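Local coordinates for protein 1-carboxybiuret hydrolase subunit AtzE (Pseudomonas sp., PDB 6C62) that hydrolyses 1-carboxybiuret to urea-1,3-dicarboxylate and ammonia in the bacterial breakdown of atrazine, at residues 174-179 with 427-432; 183-188 with 217-222; 246-251 with 443-448; 359-362 with 366-369. One frame throughout, in Å; residues are numbered along the deposited sequence. Where two conformers were deposited one is given.

Contact 1 (174-179 with 427-432); sequences SIRVPA and GVQLIA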
loop_
_atom_site.group_PDB
_atom_site.type_symbol
_atom_site.label_atom_id
_atom_site.label_comp_id
_atom_site.label_asym_id
_atom_site.label_seq_id
_atom_site.Cartn_x
_atom_site.Cartn_y
_atom_site.Cartn_z
ATOM N N SER A 174 8.122 -19.573 -6.478
ATOM C CA SER A 174 9.215 -20.305 -5.869
ATOM C C SER A 174 8.920 -21.526 -4.997
ATOM O O SER A 174 9.874 -22.156 -4.528
ATOM C CB SER A 174 10.118 -19.306 -5.122
ATOM O OG SER A 174 10.879 -18.615 -6.106
ATOM N N ILE A 175 7.646 -21.857 -4.773
ATOM C CA ILE A 175 7.248 -23.157 -4.251
ATOM C C ILE A 175 6.802 -24.054 -5.392
ATOM O O ILE A 175 7.201 -25.236 -5.503
ATOM C CB ILE A 175 6.100 -23.040 -3.232
ATOM C CG1 ILE A 175 6.642 -22.555 -1.894
ATOM C CG2 ILE A 175 5.354 -24.375 -3.022
ATOM C CD1 ILE A 175 5.557 -22.109 -0.895
ATOM N N ARG A 176 5.947 -23.496 -6.230
ATOM C CA ARG A 176 5.398 -24.228 -7.362
ATOM C C ARG A 176 6.454 -24.684 -8.376
ATOM O O ARG A 176 6.345 -25.791 -8.896
ATOM C CB ARG A 176 4.279 -23.381 -8.007
ATOM C CG ARG A 176 3.113 -23.193 -7.071
ATOM C CD ARG A 176 2.275 -22.029 -7.583
ATOM N NE ARG A 176 2.959 -20.754 -7.394
ATOM C CZ ARG A 176 2.612 -19.617 -8.006
ATOM N NH1 ARG A 176 1.642 -19.620 -8.883
ATOM N NH2 ARG A 176 3.248 -18.463 -7.741
ATOM N N VAL A 177 7.469 -23.881 -8.660
ATOM C CA VAL A 177 8.489 -24.254 -9.612
ATOM C C VAL A 177 9.331 -25.501 -9.133
ATOM O O VAL A 177 9.442 -26.500 -9.892
ATOM C CB VAL A 177 9.378 -23.039 -10.000
ATOM C CG1 VAL A 177 10.584 -23.456 -10.852
ATOM C CG2 VAL A 177 8.526 -21.991 -10.772
ATOM N N PRO A 178 9.909 -25.474 -7.924
ATOM C CA PRO A 178 10.603 -26.680 -7.470
ATOM C C PRO A 178 9.710 -27.894 -7.257
ATOM O O PRO A 178 10.156 -29.002 -7.468
ATOM C CB PRO A 178 11.293 -26.264 -6.151
ATOM C CG PRO A 178 10.732 -24.949 -5.808
ATOM C CD PRO A 178 10.076 -24.333 -7.017
ATOM N N ALA A 179 8.465 -27.708 -6.856
ATOM C CA ALA A 179 7.547 -28.814 -6.799
ATOM C C ALA A 179 7.406 -29.437 -8.186
ATOM O O ALA A 179 7.492 -30.678 -8.339
ATOM C CB ALA A 179 6.171 -28.386 -6.288
ATOM N N GLY A 427 4.776 -30.331 -13.032
ATOM C CA GLY A 427 3.681 -30.138 -12.123
ATOM C C GLY A 427 2.473 -29.491 -12.771
ATOM O O GLY A 427 2.595 -28.803 -13.816
ATOM N N VAL A 428 1.318 -29.694 -12.128
ATOM C CA VAL A 428 0.106 -28.997 -12.496
ATOM C C VAL A 428 -0.347 -28.102 -11.344
ATOM O O VAL A 428 -0.411 -28.554 -10.190
ATOM C CB VAL A 428 -0.995 -30.028 -12.885
ATOM C CG1 VAL A 428 -1.486 -30.809 -11.702
ATOM C CG2 VAL A 428 -2.186 -29.332 -13.475
ATOM N N GLN A 429 -0.713 -26.856 -11.665
ATOM C CA GLN A 429 -1.318 -25.934 -10.690
ATOM C C GLN A 429 -2.832 -26.188 -10.616
ATOM O O GLN A 429 -3.530 -26.156 -11.649
ATOM C CB GLN A 429 -1.108 -24.476 -11.104
ATOM C CG GLN A 429 0.335 -24.020 -11.212
ATOM C CD GLN A 429 0.456 -22.522 -11.453
ATOM O OE1 GLN A 429 0.438 -21.739 -10.490
ATOM N NE2 GLN A 429 0.626 -22.103 -12.722
ATOM N N LEU A 430 -3.318 -26.420 -9.405
ATOM C CA LEU A 430 -4.748 -26.464 -9.101
ATOM C C LEU A 430 -5.053 -25.195 -8.305
ATOM O O LEU A 430 -4.618 -25.037 -7.152
ATOM C CB LEU A 430 -5.047 -27.716 -8.301
ATOM C CG LEU A 430 -4.551 -29.048 -8.926
ATOM C CD1 LEU A 430 -4.666 -30.168 -7.939
ATOM C CD2 LEU A 430 -5.310 -29.360 -10.170
ATOM N N ILE A 431 -5.728 -24.249 -8.951
ATOM C CA ILE A 431 -5.845 -22.861 -8.484
ATOM C C ILE A 431 -7.273 -22.683 -8.038
ATOM O O ILE A 431 -8.204 -23.040 -8.773
ATOM C CB ILE A 431 -5.566 -21.844 -9.598
ATOM C CG1 ILE A 431 -4.257 -22.160 -10.309
ATOM C CG2 ILE A 431 -5.524 -20.425 -9.087
ATOM C CD1 ILE A 431 -4.093 -21.569 -11.681
ATOM N N ALA A 432 -7.460 -22.104 -6.868
ATOM C CA ALA A 432 -8.791 -21.751 -6.373
ATOM C C ALA A 432 -8.847 -20.293 -5.958
ATOM O O ALA A 432 -7.829 -19.582 -5.940
ATOM C CB ALA A 432 -9.151 -22.664 -5.198
#

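Contact 2 (183-188 with 217-222); sequences GVWGLK and EGLALA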
loop_
_atom_site.group_PDB
_atom_site.type_symbol
_atom_site.label_atom_id
_atom_site.label_comp_id
_atom_site.label_asym_id
_atom_site.label_seq_id
_atom_site.Cartn_x
_atom_site.Cartn_y
_atom_site.Cartn_z
ATOM N N GLY A 183 9.229 -33.059 -8.916
ATOM C CA GLY A 183 8.224 -34.053 -8.795
ATOM C C GLY A 183 7.734 -34.286 -7.379
ATOM O O GLY A 183 7.557 -35.435 -6.962
ATOM N N VAL A 184 7.424 -33.201 -6.660
ATOM C CA VAL A 184 6.868 -33.340 -5.341
ATOM C C VAL A 184 5.674 -32.389 -5.207
ATOM O O VAL A 184 5.358 -31.645 -6.140
ATOM C CB VAL A 184 7.917 -33.042 -4.242
ATOM C CG1 VAL A 184 9.134 -33.970 -4.362
ATOM C CG2 VAL A 184 8.379 -31.577 -4.293
ATOM N N TRP A 185 4.992 -32.477 -4.070
ATOM C CA TRP A 185 3.786 -31.715 -3.831
ATOM C C TRP A 185 4.162 -30.340 -3.247
ATOM O O TRP A 185 5.086 -30.237 -2.457
ATOM C CB TRP A 185 2.836 -32.421 -2.851
ATOM C CG TRP A 185 2.215 -33.638 -3.400
ATOM C CD1 TRP A 185 2.743 -34.925 -3.415
ATOM C CD2 TRP A 185 0.950 -33.726 -4.038
ATOM N NE1 TRP A 185 1.858 -35.790 -4.024
ATOM C CE2 TRP A 185 0.752 -35.081 -4.409
ATOM C CE3 TRP A 185 -0.021 -32.788 -4.376
ATOM C CZ2 TRP A 185 -0.381 -35.504 -5.095
ATOM C CZ3 TRP A 185 -1.137 -33.221 -5.045
ATOM C CH2 TRP A 185 -1.314 -34.556 -5.382
ATOM N N GLY A 186 3.432 -29.299 -3.635
ATOM C CA GLY A 186 3.599 -27.985 -3.027
ATOM C C GLY A 186 2.262 -27.288 -2.853
ATOM O O GLY A 186 1.297 -27.538 -3.633
ATOM N N LEU A 187 2.203 -26.423 -1.834
ATOM C CA LEU A 187 1.067 -25.624 -1.564
ATOM C C LEU A 187 1.523 -24.193 -1.338
ATOM O O LEU A 187 2.321 -23.923 -0.412
ATOM C CB LEU A 187 0.339 -26.131 -0.299
ATOM C CG LEU A 187 -0.756 -25.209 0.298
ATOM C CD1 LEU A 187 -1.919 -25.062 -0.652
ATOM C CD2 LEU A 187 -1.226 -25.732 1.657
ATOM N N LYS A 188 1.021 -23.287 -2.160
ATOM C CA LYS A 188 1.180 -21.842 -1.937
ATOM C C LYS A 188 -0.164 -21.402 -1.449
ATOM O O LYS A 188 -1.095 -21.339 -2.240
ATOM C CB LYS A 188 1.537 -21.137 -3.218
ATOM C CG LYS A 188 1.744 -19.649 -2.986
ATOM C CD LYS A 188 1.588 -18.762 -4.225
ATOM C CE LYS A 188 0.201 -18.723 -4.796
ATOM N NZ LYS A 188 -0.727 -18.063 -3.869
ATOM N N GLU A 217 -1.574 -35.436 1.680
ATOM C CA GLU A 217 -1.867 -35.474 3.110
ATOM C C GLU A 217 -0.819 -34.705 3.880
ATOM O O GLU A 217 -1.151 -33.999 4.806
ATOM C CB GLU A 217 -1.893 -36.917 3.683
ATOM C CG GLU A 217 -3.043 -37.774 3.220
ATOM C CD GLU A 217 -2.792 -38.487 1.878
ATOM O OE1 GLU A 217 -1.790 -38.216 1.141
ATOM O OE2 GLU A 217 -3.633 -39.355 1.525
ATOM N N GLY A 218 0.455 -34.862 3.474
ATOM C CA GLY A 218 1.567 -34.079 4.052
ATOM C C GLY A 218 1.324 -32.590 3.968
ATOM O O GLY A 218 1.535 -31.879 4.941
ATOM N N LEU A 219 0.883 -32.106 2.779
ATOM C CA LEU A 219 0.539 -30.712 2.641
ATOM C C LEU A 219 -0.541 -30.306 3.617
ATOM O O LEU A 219 -0.385 -29.289 4.343
ATOM C CB LEU A 219 0.092 -30.381 1.235
ATOM C CG LEU A 219 1.042 -30.490 0.087
ATOM C CD1 LEU A 219 0.293 -30.073 -1.153
ATOM C CD2 LEU A 219 2.332 -29.703 0.250
ATOM N N ALA A 220 -1.622 -31.089 3.680
ATOM C CA ALA A 220 -2.804 -30.711 4.476
ATOM C C ALA A 220 -2.490 -30.677 5.951
ATOM O O ALA A 220 -2.895 -29.741 6.658
ATOM C CB ALA A 220 -3.994 -31.632 4.187
ATOM N N LEU A 221 -1.748 -31.692 6.414
ATOM C CA LEU A 221 -1.389 -31.793 7.850
ATOM C C LEU A 221 -0.494 -30.625 8.263
ATOM O O LEU A 221 -0.701 -30.063 9.325
ATOM C CB LEU A 221 -0.630 -33.112 8.186
ATOM C CG LEU A 221 -1.509 -34.363 8.148
ATOM C CD1 LEU A 221 -0.653 -35.572 7.958
ATOM C CD2 LEU A 221 -2.329 -34.514 9.389
ATOM N N ALA A 222 0.481 -30.276 7.405
ATOM C CA ALA A 222 1.447 -29.221 7.741
ATOM C C ALA A 222 0.746 -27.864 7.702
ATOM O O ALA A 222 0.909 -27.036 8.583
ATOM C CB ALA A 222 2.600 -29.276 6.773
#

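Contact 3 (246-251 with 443-448); sequences PVLSQG and AGKVLQ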
loop_
_atom_site.group_PDB
_atom_site.type_symbol
_atom_site.label_atom_id
_atom_site.label_comp_id
_atom_site.label_asym_id
_atom_site.label_seq_id
_atom_site.Cartn_x
_atom_site.Cartn_y
_atom_site.Cartn_z
ATOM N N PRO A 246 -9.856 -32.599 7.675
ATOM C CA PRO A 246 -11.128 -33.336 7.773
ATOM C C PRO A 246 -11.889 -33.503 6.474
ATOM O O PRO A 246 -12.686 -34.423 6.358
ATOM C CB PRO A 246 -11.956 -32.477 8.756
ATOM C CG PRO A 246 -10.977 -31.718 9.557
ATOM C CD PRO A 246 -9.814 -31.483 8.624
ATOM N N VAL A 247 -11.682 -32.616 5.507
ATOM C CA VAL A 247 -12.435 -32.709 4.253
ATOM C C VAL A 247 -11.576 -33.115 3.063
ATOM O O VAL A 247 -12.044 -33.088 1.899
ATOM C CB VAL A 247 -13.189 -31.354 3.954
ATOM C CG1 VAL A 247 -14.174 -31.036 5.087
ATOM C CG2 VAL A 247 -12.220 -30.163 3.763
ATOM N N LEU A 248 -10.328 -33.510 3.318
ATOM C CA LEU A 248 -9.388 -33.788 2.233
ATOM C C LEU A 248 -9.906 -34.830 1.233
ATOM O O LEU A 248 -9.626 -34.755 0.011
ATOM C CB LEU A 248 -8.067 -34.242 2.837
ATOM C CG LEU A 248 -6.938 -34.532 1.862
ATOM C CD1 LEU A 248 -6.560 -33.264 1.118
ATOM C CD2 LEU A 248 -5.722 -35.144 2.619
ATOM N N SER A 249 -10.668 -35.792 1.758
ATOM C CA SER A 249 -11.218 -36.873 0.943
ATOM C C SER A 249 -12.668 -36.678 0.507
ATOM O O SER A 249 -13.268 -37.585 -0.001
ATOM C CB SER A 249 -11.019 -38.207 1.649
ATOM O OG SER A 249 -9.633 -38.519 1.528
ATOM N N GLN A 250 -13.192 -35.468 0.640
ATOM C CA GLN A 250 -14.575 -35.176 0.244
ATOM C C GLN A 250 -14.802 -35.311 -1.260
ATOM O O GLN A 250 -15.948 -35.541 -1.677
ATOM C CB GLN A 250 -14.963 -33.787 0.750
ATOM C CG GLN A 250 -16.438 -33.380 0.590
ATOM C CD GLN A 250 -16.732 -32.045 1.276
ATOM O OE1 GLN A 250 -16.313 -31.837 2.418
ATOM N NE2 GLN A 250 -17.492 -31.189 0.648
ATOM N N GLY A 251 -13.763 -35.163 -2.094
ATOM C CA GLY A 251 -13.947 -35.273 -3.552
ATOM C C GLY A 251 -14.396 -33.956 -4.184
ATOM O O GLY A 251 -14.403 -32.925 -3.552
ATOM N N ALA A 443 -8.937 -31.424 -4.748
ATOM C CA ALA A 443 -8.631 -31.776 -6.120
ATOM C C ALA A 443 -7.320 -32.565 -6.199
ATOM O O ALA A 443 -7.191 -33.545 -6.955
ATOM C CB ALA A 443 -8.558 -30.541 -7.013
ATOM N N GLY A 444 -6.332 -32.139 -5.414
ATOM C CA GLY A 444 -5.098 -32.885 -5.342
ATOM C C GLY A 444 -5.270 -34.333 -4.919
ATOM O O GLY A 444 -4.620 -35.236 -5.477
ATOM N N LYS A 445 -6.115 -34.535 -3.923
ATOM C CA LYS A 445 -6.371 -35.855 -3.380
ATOM C C LYS A 445 -7.009 -36.795 -4.463
ATOM O O LYS A 445 -6.629 -37.973 -4.570
ATOM C CB LYS A 445 -7.277 -35.749 -2.173
ATOM C CG LYS A 445 -7.589 -37.082 -1.484
ATOM C CD LYS A 445 -6.305 -37.819 -1.129
ATOM C CE LYS A 445 -6.505 -38.749 0.065
ATOM N NZ LYS A 445 -7.380 -39.878 -0.331
ATOM N N VAL A 446 -7.921 -36.272 -5.274
ATOM C CA VAL A 446 -8.455 -37.030 -6.404
ATOM C C VAL A 446 -7.343 -37.394 -7.393
ATOM O O VAL A 446 -7.269 -38.559 -7.830
ATOM C CB VAL A 446 -9.585 -36.288 -7.142
ATOM C CG1 VAL A 446 -9.976 -37.014 -8.471
ATOM C CG2 VAL A 446 -10.784 -36.142 -6.221
ATOM N N LEU A 447 -6.436 -36.453 -7.708
ATOM C CA LEU A 447 -5.349 -36.817 -8.587
ATOM C C LEU A 447 -4.462 -37.897 -7.983
ATOM O O LEU A 447 -3.979 -38.783 -8.701
ATOM C CB LEU A 447 -4.517 -35.611 -9.043
ATOM C CG LEU A 447 -5.215 -34.563 -9.914
ATOM C CD1 LEU A 447 -4.265 -33.406 -10.227
ATOM C CD2 LEU A 447 -5.791 -35.128 -11.215
ATOM N N GLN A 448 -4.200 -37.801 -6.681
ATOM C CA GLN A 448 -3.381 -38.771 -5.999
ATOM C C GLN A 448 -4.019 -40.168 -5.971
ATOM O O GLN A 448 -3.331 -41.162 -6.228
ATOM C CB GLN A 448 -3.062 -38.335 -4.558
ATOM C CG GLN A 448 -1.925 -39.158 -3.934
ATOM C CD GLN A 448 -1.576 -38.657 -2.559
ATOM O OE1 GLN A 448 -0.686 -37.843 -2.376
ATOM N NE2 GLN A 448 -2.313 -39.130 -1.586
#

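Contact 4 (359-362 with 366-369); sequences ALFR and ILIA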
loop_
_atom_site.group_PDB
_atom_site.type_symbol
_atom_site.label_atom_id
_atom_site.label_comp_id
_atom_site.label_asym_id
_atom_site.label_seq_id
_atom_site.Cartn_x
_atom_site.Cartn_y
_atom_site.Cartn_z
ATOM N N ALA A 359 -13.891 -11.883 -9.625
ATOM C CA ALA A 359 -15.071 -12.035 -10.473
ATOM C C ALA A 359 -15.038 -13.328 -11.284
ATOM O O ALA A 359 -16.058 -14.023 -11.383
ATOM C CB ALA A 359 -15.295 -10.816 -11.384
ATOM N N LEU A 360 -13.877 -13.680 -11.825
ATOM C CA LEU A 360 -13.666 -14.935 -12.541
ATOM C C LEU A 360 -14.042 -16.118 -11.653
ATOM O O LEU A 360 -14.720 -17.042 -12.117
ATOM C CB LEU A 360 -12.191 -15.136 -12.920
ATOM C CG LEU A 360 -11.922 -16.466 -13.661
ATOM C CD1 LEU A 360 -12.654 -16.493 -14.961
ATOM C CD2 LEU A 360 -10.453 -16.582 -13.963
ATOM N N PHE A 361 -13.612 -16.094 -10.384
ATOM C CA PHE A 361 -13.949 -17.172 -9.462
ATOM C C PHE A 361 -15.379 -17.216 -8.913
ATOM O O PHE A 361 -15.713 -18.119 -8.173
ATOM C CB PHE A 361 -12.945 -17.259 -8.324
ATOM C CG PHE A 361 -11.691 -17.941 -8.709
ATOM C CD1 PHE A 361 -11.668 -19.320 -8.877
ATOM C CD2 PHE A 361 -10.524 -17.230 -8.902
ATOM C CE1 PHE A 361 -10.486 -19.989 -9.225
ATOM C CE2 PHE A 361 -9.356 -17.909 -9.260
ATOM C CZ PHE A 361 -9.343 -19.290 -9.438
ATOM N N ARG A 362 -16.219 -16.254 -9.267
ATOM C CA ARG A 362 -17.653 -16.408 -9.065
ATOM C C ARG A 362 -18.258 -17.461 -10.000
ATOM O O ARG A 362 -19.337 -17.924 -9.751
ATOM C CB ARG A 362 -18.362 -15.025 -9.152
ATOM C CG ARG A 362 -17.976 -14.182 -7.939
ATOM C CD ARG A 362 -18.924 -13.042 -7.652
ATOM N NE ARG A 362 -18.547 -11.815 -8.368
ATOM C CZ ARG A 362 -17.606 -10.926 -7.969
ATOM N NH1 ARG A 362 -17.364 -9.855 -8.723
ATOM N NH2 ARG A 362 -16.869 -11.113 -6.853
ATOM N N ILE A 366 -12.328 -24.420 -9.335
ATOM C CA ILE A 366 -10.904 -24.749 -9.543
ATOM C C ILE A 366 -10.538 -24.491 -11.006
ATOM O O ILE A 366 -11.344 -24.807 -11.916
ATOM C CB ILE A 366 -10.633 -26.208 -9.154
ATOM C CG1 ILE A 366 -10.802 -26.422 -7.683
ATOM C CG2 ILE A 366 -9.213 -26.622 -9.468
ATOM C CD1 ILE A 366 -11.380 -27.753 -7.403
ATOM N N LEU A 367 -9.357 -23.931 -11.237
ATOM C CA LEU A 367 -8.811 -23.756 -12.583
ATOM C C LEU A 367 -7.461 -24.432 -12.662
ATOM O O LEU A 367 -6.694 -24.383 -11.696
ATOM C CB LEU A 367 -8.720 -22.281 -12.977
ATOM C CG LEU A 367 -10.104 -21.574 -13.005
ATOM C CD1 LEU A 367 -9.964 -20.065 -13.080
ATOM C CD2 LEU A 367 -10.909 -22.041 -14.215
ATOM N N ILE A 368 -7.170 -25.059 -13.810
ATOM C CA ILE A 368 -5.975 -25.856 -13.987
ATOM C C ILE A 368 -5.015 -25.226 -14.994
ATOM O O ILE A 368 -5.393 -24.828 -16.102
ATOM C CB ILE A 368 -6.338 -27.239 -14.553
ATOM C CG1 ILE A 368 -7.368 -27.915 -13.676
ATOM C CG2 ILE A 368 -5.085 -28.111 -14.623
ATOM C CD1 ILE A 368 -7.894 -29.167 -14.370
ATOM N N ALA A 369 -3.756 -25.196 -14.629
ATOM C CA ALA A 369 -2.690 -24.759 -15.513
ATOM C C ALA A 369 -1.430 -25.550 -15.269
ATOM O O ALA A 369 -1.301 -26.197 -14.243
ATOM C CB ALA A 369 -2.426 -23.276 -15.256
#

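Contact 1 (174-179 with 427-432)
Arg176, on helix 176-182, reaches out to Gln429 on strand 426-432, and the two side chains account for most of the surface buried here. NH1 of Arg176 donates to OE1 of Gln429 at 2.9 Å, with an N-H...O angle of 148°. The donor stands 24° out of the carbonyl plane, and guanidinium and amide are turned 53° against each other. The bend at chi3 turns the guanidinium so that NH1 meets this oxygen; CD of Arg176 also lies 3.5 Å from OE1 of Gln429. Strand 426-432 lies inside the large mixed sheet of the amidase fold, and Ser174, two residues before Arg176, is the probable acyl-ester nucleophile. The bond to Gln429 thus joins the segment of the probable nucleophile to the sheet. The strongest partner of Arg176 is Asp170, which takes a salt bridge from NE and also accepts from the backbone N of Ile175; NH1 donates a second time, to Thr401 O. On the Gln429 amide, NE2 is given to the carbonyls of Pro370 and Leu400. With OE1 accepting and NE2 donating twice, the amide is fixed against a flip.

Contact 2 (183-188 with 217-222)
Leu219 of helix 216-226 pushes its two methyls onto strand 185-188, and nearly all the surface buried by the contact gathers round this one side chain. Apolar contacts join CD1 of Leu219 to CB of Trp185 at 3.9 Å and to CB of Leu187 at 4.0 Å, two residues whose CA-CB bonds both point toward the helix. Gly186 lies between them, and Leu219 rests over its backbone. The second group is of methyls against peptide atoms: CD1 of Leu219 is 3.7 Å from Gly186 O, while CD2 of Leu219 is 3.9 Å from Leu187 N. Chi1 (-65°) directs CG of Leu219 at the strand, and the methyls lie across its run. The axes of residues 185-188 and 217-222 come within 8.4 Å and run at 35°, a helix lying obliquely on the sheet of an alpha/beta fold. The Trp185 ring leads on toward helix 437-449, where it meets Gln448, and Leu219 also touches Leu441 of that helix. No hydrogen bond joins the two segments. Strand 185-188 spends its peptide groups on strands 208-213 and 411-416, so the helix is held to it by shape and by the burial of hydrocarbon.

Contact 3 (246-251 with 443-448)
The turn carrying Leu248 and Ser249 lies against Lys445 on helix 437-449. It is a type I beta turn from Val247 to Gln250, closed by Gln250 N to Val247 O at 2.9 Å, and it brings the CA atoms of Ser249 and Lys445 to 6.6 Å. Gly251, at a positive phi of 85°, follows it and lays its CA 4.2 Å from CG2 of Val446. Lys445 has the most surface buried of any residue here. Its CB sits 3.4 Å from Leu248 O, and CD1 of Leu248, crossing the lysine chain at about a right angle, comes to 4.2 Å from the same CB. Bent at chi2 (54°) and chi4 (69°), the lysine chain runs alongside OG of Ser249, with NZ of Lys445 3.2 Å from that OG. The stronger partner of the ammonium is Asp449, one helical turn on, through a salt bridge. The contact is at the protein surface, away from the annotated active-site residues. On one side helix 216-226 adjoins it, with Glu217 touching both Leu248 and Lys445; Val446 packs on Ile252 of the loop and on Leu283 of helix 270-283, and Gly251 O accepts from Arg442 within helix 437-449.

Contact 4 (359-362 with 366-369)
Leu367, the strand residue that meets both Leu360 and Phe361, is held in the sheet by its backbone N, which bonds to Ile431 O at 2.9 Å. Across the contact it works through one methyl. CD1 of Leu367 meets CD2 of Leu360 at 3.6 Å, the two leucines reaching toward each other tip to tip, and lies 3.8 Å from CZ of Phe361. The phenyl ring comes from the opposite direction and takes the methyl obliquely, its CE1 also 3.9 Å from Leu367 CD1. In Leu360, CG stands anti to the backbone N (chi1 179°), which extends the isobutyl group from the helix toward the strand. A bond from Arg362 N to Ala359 O, 3.1 Å long, secures the backbone that carries Leu360 and Phe361. Helix 340-360 is joined to strand 366-370 by only a few residues, so the chain folds tightly back on itself: an alpha-beta connection of the amidase fold, with the leading end of the strand packed against the C-terminal end of the helix. Val289 touches both leucines, and Phe361 also lies on Ile431 of the adjoining strand. Ile366 turns to the other side of the sheet. No polar group bridges the two segments; the strand's peptides are used by its neighbours 257-260 and 426-432, leaving helix and strand to be joined by aliphatic and aromatic packing.

How the contacts relate
From the N terminus, contact 1 opens first, at helix 176-182. Strand 185-188 follows at once, and contact 2 closes a short loop with helix 216-226. Contact 3 opens at 246-251. Contact 4 then closes the tightest loop, 359-362 to 366-369, while contacts 1 and 3 are still open. Contact 1 closes at strand 426-432 and contact 3 just afterwards at helix 437-449, so these two cross; contact 2 falls within the span of contact 1 alone, contact 4 within both. Strands of contacts 1, 2 and 4 belong to one sheet. Helix 437-449 packs Leu447 on Val428 and Leu430, and Gln448 bonds Glu217, tying contact 3 to contacts 1 and 2.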